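Local coordinates for protein putative sugar ABC transporter (Yersinia enterocolitica subsp. enterocolitica 8081, PDB 5ULB) that probably binds methylthioribose-type sugars in the periplasm and delivers them to an ABC transporter, and holds a seleno analogue of methylthioribose in the crystal, at residues I20-I25 and G78-Q83; A143-L148 and P171-L176. One frame throughout, in Å; residues are numbered along the deposited sequence.

Contact 1 (I20-I25 and G78-Q83); sequences IKIAVI and GIILSQ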
loop_
_atom_site.group_PDB
_atom_site.type_symbol
_atom_site.label_atom_id
_atom_site.label_comp_id
_atom_site.label_asym_id
_atom_site.label_seq_id
_atom_site.Cartn_x
_atom_site.Cartn_y
_atom_site.Cartn_z
ATOM N N ILE A 20 2.200 16.338 20.507
ATOM C CA ILE A 20 3.174 15.555 19.738
ATOM C C ILE A 20 2.875 15.782 18.253
ATOM O O ILE A 20 1.715 15.702 17.850
ATOM C CB ILE A 20 3.080 14.100 20.144
ATOM C CG1 ILE A 20 3.524 13.849 21.608
ATOM C CG2 ILE A 20 3.806 13.187 19.156
ATOM C CD1 ILE A 20 4.908 13.989 21.832
ATOM N N LYS A 21 3.928 16.024 17.460
ATOM C CA LYS A 21 3.761 16.315 16.036
ATOM C C LYS A 21 4.465 15.263 15.196
ATOM O O LYS A 21 5.670 14.979 15.438
ATOM C CB LYS A 21 4.265 17.725 15.723
ATOM C CG LYS A 21 3.652 18.763 16.620
ATOM C CD LYS A 21 4.247 20.141 16.614
ATOM C CE LYS A 21 3.447 20.970 17.634
ATOM N NZ LYS A 21 3.766 20.694 19.079
ATOM N N ILE A 22 3.748 14.720 14.215
ATOM C CA ILE A 22 4.234 13.690 13.332
ATOM C C ILE A 22 4.166 14.191 11.873
ATOM O O ILE A 22 3.128 14.746 11.474
ATOM C CB ILE A 22 3.376 12.405 13.442
ATOM C CG1 ILE A 22 3.222 11.984 14.893
ATOM C CG2 ILE A 22 3.930 11.289 12.584
ATOM C CD1 ILE A 22 4.412 11.633 15.685
ATOM N N ALA A 23 5.232 13.977 11.140
ATOM C CA ALA A 23 5.237 14.275 9.682
ATOM C C ALA A 23 5.174 12.928 8.935
ATOM O O ALA A 23 5.987 12.020 9.243
ATOM C CB ALA A 23 6.439 15.069 9.302
ATOM N N VAL A 24 4.314 12.841 7.952
ATOM C CA VAL A 24 4.261 11.680 7.067
ATOM C C VAL A 24 4.619 12.118 5.656
ATOM O O VAL A 24 3.967 13.070 5.125
ATOM C CB VAL A 24 2.856 11.065 7.097
ATOM C CG1 VAL A 24 2.756 9.838 6.219
ATOM C CG2 VAL A 24 2.410 10.831 8.520
ATOM N N ILE A 25 5.612 11.535 5.036
ATOM C CA ILE A 25 6.051 11.887 3.682
ATOM C C ILE A 25 5.943 10.598 2.883
ATOM O O ILE A 25 6.634 9.608 3.176
ATOM C CB ILE A 25 7.438 12.499 3.654
ATOM C CG1 ILE A 25 7.613 13.670 4.614
ATOM C CG2 ILE A 25 7.679 12.972 2.199
ATOM C CD1 ILE A 25 8.095 13.335 5.977
ATOM N N GLY A 78 8.107 12.801 15.440
ATOM C CA GLY A 78 8.251 11.576 14.703
ATOM C C GLY A 78 8.021 11.766 13.265
ATOM O O GLY A 78 7.354 12.782 12.844
ATOM N N ILE A 79 8.548 10.871 12.431
ATOM C CA ILE A 79 8.426 10.881 10.990
ATOM C C ILE A 79 8.047 9.496 10.513
ATOM O O ILE A 79 8.605 8.504 11.014
ATOM C CB ILE A 79 9.705 11.386 10.324
ATOM C CG1 ILE A 79 9.939 12.882 10.579
ATOM C CG2 ILE A 79 9.700 11.106 8.805
ATOM C CD1 ILE A 79 11.228 13.478 10.126
ATOM N N ILE A 80 7.140 9.436 9.586
ATOM C CA ILE A 80 6.817 8.213 8.831
ATOM C C ILE A 80 7.150 8.453 7.403
ATOM O O ILE A 80 6.669 9.428 6.814
ATOM C CB ILE A 80 5.333 7.802 9.017
ATOM C CG1 ILE A 80 5.053 7.448 10.493
ATOM C CG2 ILE A 80 4.951 6.608 8.127
ATOM C CD1 ILE A 80 3.564 7.413 10.800
ATOM N N LEU A 81 7.945 7.540 6.751
ATOM C CA LEU A 81 8.172 7.570 5.332
ATOM C C LEU A 81 7.463 6.451 4.645
ATOM O O LEU A 81 7.350 5.356 5.198
ATOM C CB LEU A 81 9.647 7.479 5.003
ATOM C CG LEU A 81 10.634 8.465 5.667
ATOM C CD1 LEU A 81 12.009 8.310 5.128
ATOM C CD2 LEU A 81 10.072 9.887 5.499
ATOM N N SER A 82 7.059 6.682 3.385
ATOM C CA SER A 82 6.438 5.644 2.586
ATOM C C SER A 82 6.956 5.741 1.161
ATOM O O SER A 82 6.954 6.841 0.572
ATOM C CB SER A 82 4.937 5.809 2.676
ATOM O OG SER A 82 4.176 4.802 2.049
ATOM N N GLN A 83 7.409 4.611 0.593
ATOM C CA GLN A 83 7.922 4.534 -0.739
ATOM C C GLN A 83 9.181 5.351 -0.993
ATOM O O GLN A 83 9.501 5.721 -2.124
ATOM C CB GLN A 83 6.871 4.814 -1.848
ATOM C CG GLN A 83 5.769 3.690 -2.007
ATOM C CD GLN A 83 4.688 3.772 -1.063
ATOM O OE1 GLN A 83 4.425 4.852 -0.531
ATOM N NE2 GLN A 83 4.028 2.660 -0.772
#
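With chi1 at -52°, I25 sets CG1 anti to its carbonyl carbon, and chi2 of 91°, about 30° off a staggered value, turns CD1 back toward the start of the strand, 3.9 Å from I79 CG2. L81, its CG anti to the carbonyl carbon, lies alongside I25 and brings CD2 to 4.0 Å from I25 CD1. The two strands are parallel neighbours in the N-terminal lobe of a periplasmic binding protein, a Rossmann-like alpha/beta fold in which helices cover both faces. A23, I25, I79 and L81 share one face, where F64, F67, V68 and A71 of helix 61-73 pack on A23, I25 and L81. I22, V24 and I80 line the other, meeting helices 32-48 and 262-278. On that face I22 turns CD1 back across G78, 4.0 Å from G78 CA, so the glycine backbone is the packing surface. Five backbone hydrogen bonds join the strands; the shortest, I80 N to A23 O at 2.9 Å, runs nearly along the C=O axis, and A23 O also receives a CA-H...O contact from I79. At the C-terminal end of the strands S82 N binds I25 O, beside the sugar pocket that Q83 helps line. S82 OG, anti to its backbone N and bonded also to R26 NH1, donates to Q83 OE1 at 2.6 Å from above the amide plane, while Q83 NE2 makes weak hydrogen bonds to D107 OD2 and sugar O4.

Contact 2 (A143-L148 and P171-L176); sequences ANIIKL and PGITEL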
loop_
_atom_site.group_PDB
_atom_site.type_symbol
_atom_site.label_atom_id
_atom_site.label_comp_id
_atom_site.label_asym_id
_atom_site.label_seq_id
_atom_site.Cartn_x
_atom_site.Cartn_y
_atom_site.Cartn_z
ATOM N N ALA A 143 -1.033 -18.776 -20.969
ATOM C CA ALA A 143 -1.714 -17.475 -21.149
ATOM C C ALA A 143 -0.736 -16.504 -21.727
ATOM O O ALA A 143 0.460 -16.450 -21.328
ATOM C CB ALA A 143 -2.199 -16.991 -19.781
ATOM N N ASN A 144 -1.278 -15.656 -22.601
ATOM C CA ASN A 144 -0.557 -14.411 -23.054
ATOM C C ASN A 144 -1.005 -13.272 -22.150
ATOM O O ASN A 144 -2.224 -13.041 -22.085
ATOM C CB ASN A 144 -0.913 -14.153 -24.513
ATOM C CG ASN A 144 -0.377 -15.245 -25.409
ATOM O OD1 ASN A 144 0.811 -15.611 -25.263
ATOM N ND2 ASN A 144 -1.240 -15.798 -26.289
ATOM N N ILE A 145 -0.082 -12.594 -21.489
ATOM C CA ILE A 145 -0.433 -11.590 -20.452
ATOM C C ILE A 145 0.197 -10.263 -20.755
ATOM O O ILE A 145 1.251 -10.162 -21.397
ATOM C CB ILE A 145 -0.119 -12.088 -19.061
ATOM C CG1 ILE A 145 1.355 -12.156 -18.760
ATOM C CG2 ILE A 145 -0.791 -13.471 -18.847
ATOM C CD1 ILE A 145 1.673 -12.387 -17.340
ATOM N N ILE A 146 -0.429 -9.245 -20.122
ATOM C CA ILE A 146 0.232 -7.945 -19.940
ATOM C C ILE A 146 0.482 -7.805 -18.428
ATOM O O ILE A 146 -0.397 -8.114 -17.657
ATOM C CB ILE A 146 -0.706 -6.768 -20.443
ATOM C CG1 ILE A 146 -1.220 -7.019 -21.850
ATOM C CG2 ILE A 146 0.016 -5.467 -20.323
ATOM C CD1 ILE A 146 -0.214 -7.243 -22.857
ATOM N N LYS A 147 1.635 -7.244 -18.086
ATOM C CA LYS A 147 1.957 -6.901 -16.705
ATOM C C LYS A 147 1.872 -5.353 -16.588
ATOM O O LYS A 147 2.368 -4.633 -17.414
ATOM C CB LYS A 147 3.400 -7.382 -16.394
ATOM C CG LYS A 147 3.903 -6.944 -15.012
ATOM C CD LYS A 147 5.123 -7.694 -14.606
ATOM C CE LYS A 147 6.351 -7.545 -15.396
ATOM N NZ LYS A 147 7.026 -6.342 -15.236
ATOM N N LEU A 148 1.224 -4.954 -15.488
ATOM C CA LEU A 148 1.198 -3.483 -15.125
ATOM C C LEU A 148 2.095 -3.345 -13.912
ATOM O O LEU A 148 1.853 -3.935 -12.853
ATOM C CB LEU A 148 -0.196 -3.017 -14.796
ATOM C CG LEU A 148 -1.330 -3.522 -15.720
ATOM C CD1 LEU A 148 -2.710 -3.108 -15.217
ATOM C CD2 LEU A 148 -1.125 -3.062 -17.156
ATOM N N PRO A 171 6.276 -22.204 -18.026
ATOM C CA PRO A 171 6.828 -21.583 -19.315
ATOM C C PRO A 171 5.786 -21.318 -20.340
ATOM O O PRO A 171 6.070 -20.603 -21.265
ATOM C CB PRO A 171 7.808 -22.599 -19.860
ATOM C CG PRO A 171 7.625 -23.701 -18.971
ATOM C CD PRO A 171 6.809 -23.520 -17.792
ATOM N N GLY A 172 4.571 -21.780 -20.168
ATOM C CA GLY A 172 3.497 -21.421 -21.053
ATOM C C GLY A 172 2.827 -20.095 -20.742
ATOM O O GLY A 172 1.894 -19.707 -21.455
ATOM N N ILE A 173 3.338 -19.344 -19.789
ATOM C CA ILE A 173 2.912 -17.964 -19.557
ATOM C C ILE A 173 3.851 -17.067 -20.328
ATOM O O ILE A 173 5.057 -17.133 -20.174
ATOM C CB ILE A 173 2.890 -17.553 -18.095
ATOM C CG1 ILE A 173 2.022 -18.476 -17.226
ATOM C CG2 ILE A 173 2.401 -16.108 -17.985
ATOM C CD1 ILE A 173 0.560 -18.490 -17.508
ATOM N N THR A 174 3.300 -16.258 -21.255
ATOM C CA THR A 174 4.079 -15.391 -22.097
ATOM C C THR A 174 3.734 -13.948 -21.705
ATOM O O THR A 174 2.591 -13.555 -21.838
ATOM C CB THR A 174 3.791 -15.644 -23.569
ATOM O OG1 THR A 174 4.117 -16.977 -23.931
ATOM C CG2 THR A 174 4.514 -14.612 -24.458
ATOM N N GLU A 175 4.746 -13.145 -21.290
ATOM C CA GLU A 175 4.555 -11.750 -21.054
ATOM C C GLU A 175 4.718 -11.028 -22.389
ATOM O O GLU A 175 5.806 -10.959 -22.941
ATOM C CB GLU A 175 5.588 -11.233 -20.095
ATOM C CG GLU A 175 5.425 -9.749 -19.774
ATOM C CD GLU A 175 6.600 -9.153 -19.015
ATOM O OE1 GLU A 175 6.891 -9.626 -17.906
ATOM O OE2 GLU A 175 7.253 -8.155 -19.492
ATOM N N LEU A 176 3.625 -10.488 -22.870
ATOM C CA LEU A 176 3.659 -9.722 -24.146
ATOM C C LEU A 176 4.375 -8.400 -23.939
ATOM O O LEU A 176 5.139 -7.980 -24.819
ATOM C CB LEU A 176 2.268 -9.568 -24.724
ATOM C CG LEU A 176 1.520 -10.785 -25.101
ATOM C CD1 LEU A 176 0.094 -10.382 -25.395
ATOM C CD2 LEU A 176 2.193 -11.565 -26.162
#
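Four backbone hydrogen bonds tie A143-I145 to G172-L176, alternating in direction as in any parallel pair. A143 O takes T174 N at 2.8 Å, I145 N gives to T174 O, and L176 N reaches I145 O at 2.8 Å, all three nearly along the C=O axes. The first bond, A143 N to G172 O at 3.1 Å, is the longest, and its donor stands 34° above the carbonyl plane. Toward strand 208-211, N144 N is held by the carboxylate oxygen D207 OD2, and further backbone bonds join N144 to D207 and I146 to A208 and W210. This is a right-handed beta-alpha-beta crossover of the C-terminal lobe, with helix 154-169 between its strands and 173-179 as the sheet's outermost strand. Helix 154-169 lies over the face of A143, I145, I173 and E175. I145 takes the crowded first torsion, chi1 71°, with CG1 between N and carbonyl carbon, and its CD1 crosses I173 CG2 obliquely at 3.8 Å. E175 extends over the same face until OE1 lies 3.3 Å from K147 CE, but K147 bends at chi3 and chi4, leaving NZ 4.2 Å from E175 OE1, too far for a salt bridge. K147 NZ is instead hydrogen-bonded to S178 OG and Q160 OE1, while E175 OE1 is hydrogen-bonded to Y163 OH; the opposite charges may still stabilise each other. On the other face N144 lies beside T174, with OD1 3.4 Å from T174 CB, and L176 crosses I146 obliquely, its CB 3.9 Å from I146 CD1 and its CD1 against N144 CB.

Overall arrangement
From the N terminus, strand 21-26 leads through helix 32-48, strand 51-56 and helix 61-73 to strand 78-82, where contact 1 closes a loop of 52 intervening residues. Strand 51-56 lies on the other side of 21-26, so contact 1 joins non-consecutive strands. In the second lobe contact 2 closes a shorter loop, 22 residues around helix 154-169. The loops follow in series, neither nesting nor crossing. Their centres are about 38 Å apart in one mixed sheet: contact 1 joins two inner strands of the N-terminal lobe whose C-terminal ends lead to the sugar pocket, contact 2 joins the outermost strand 173-179 to its inner neighbour at the other end of the sheet.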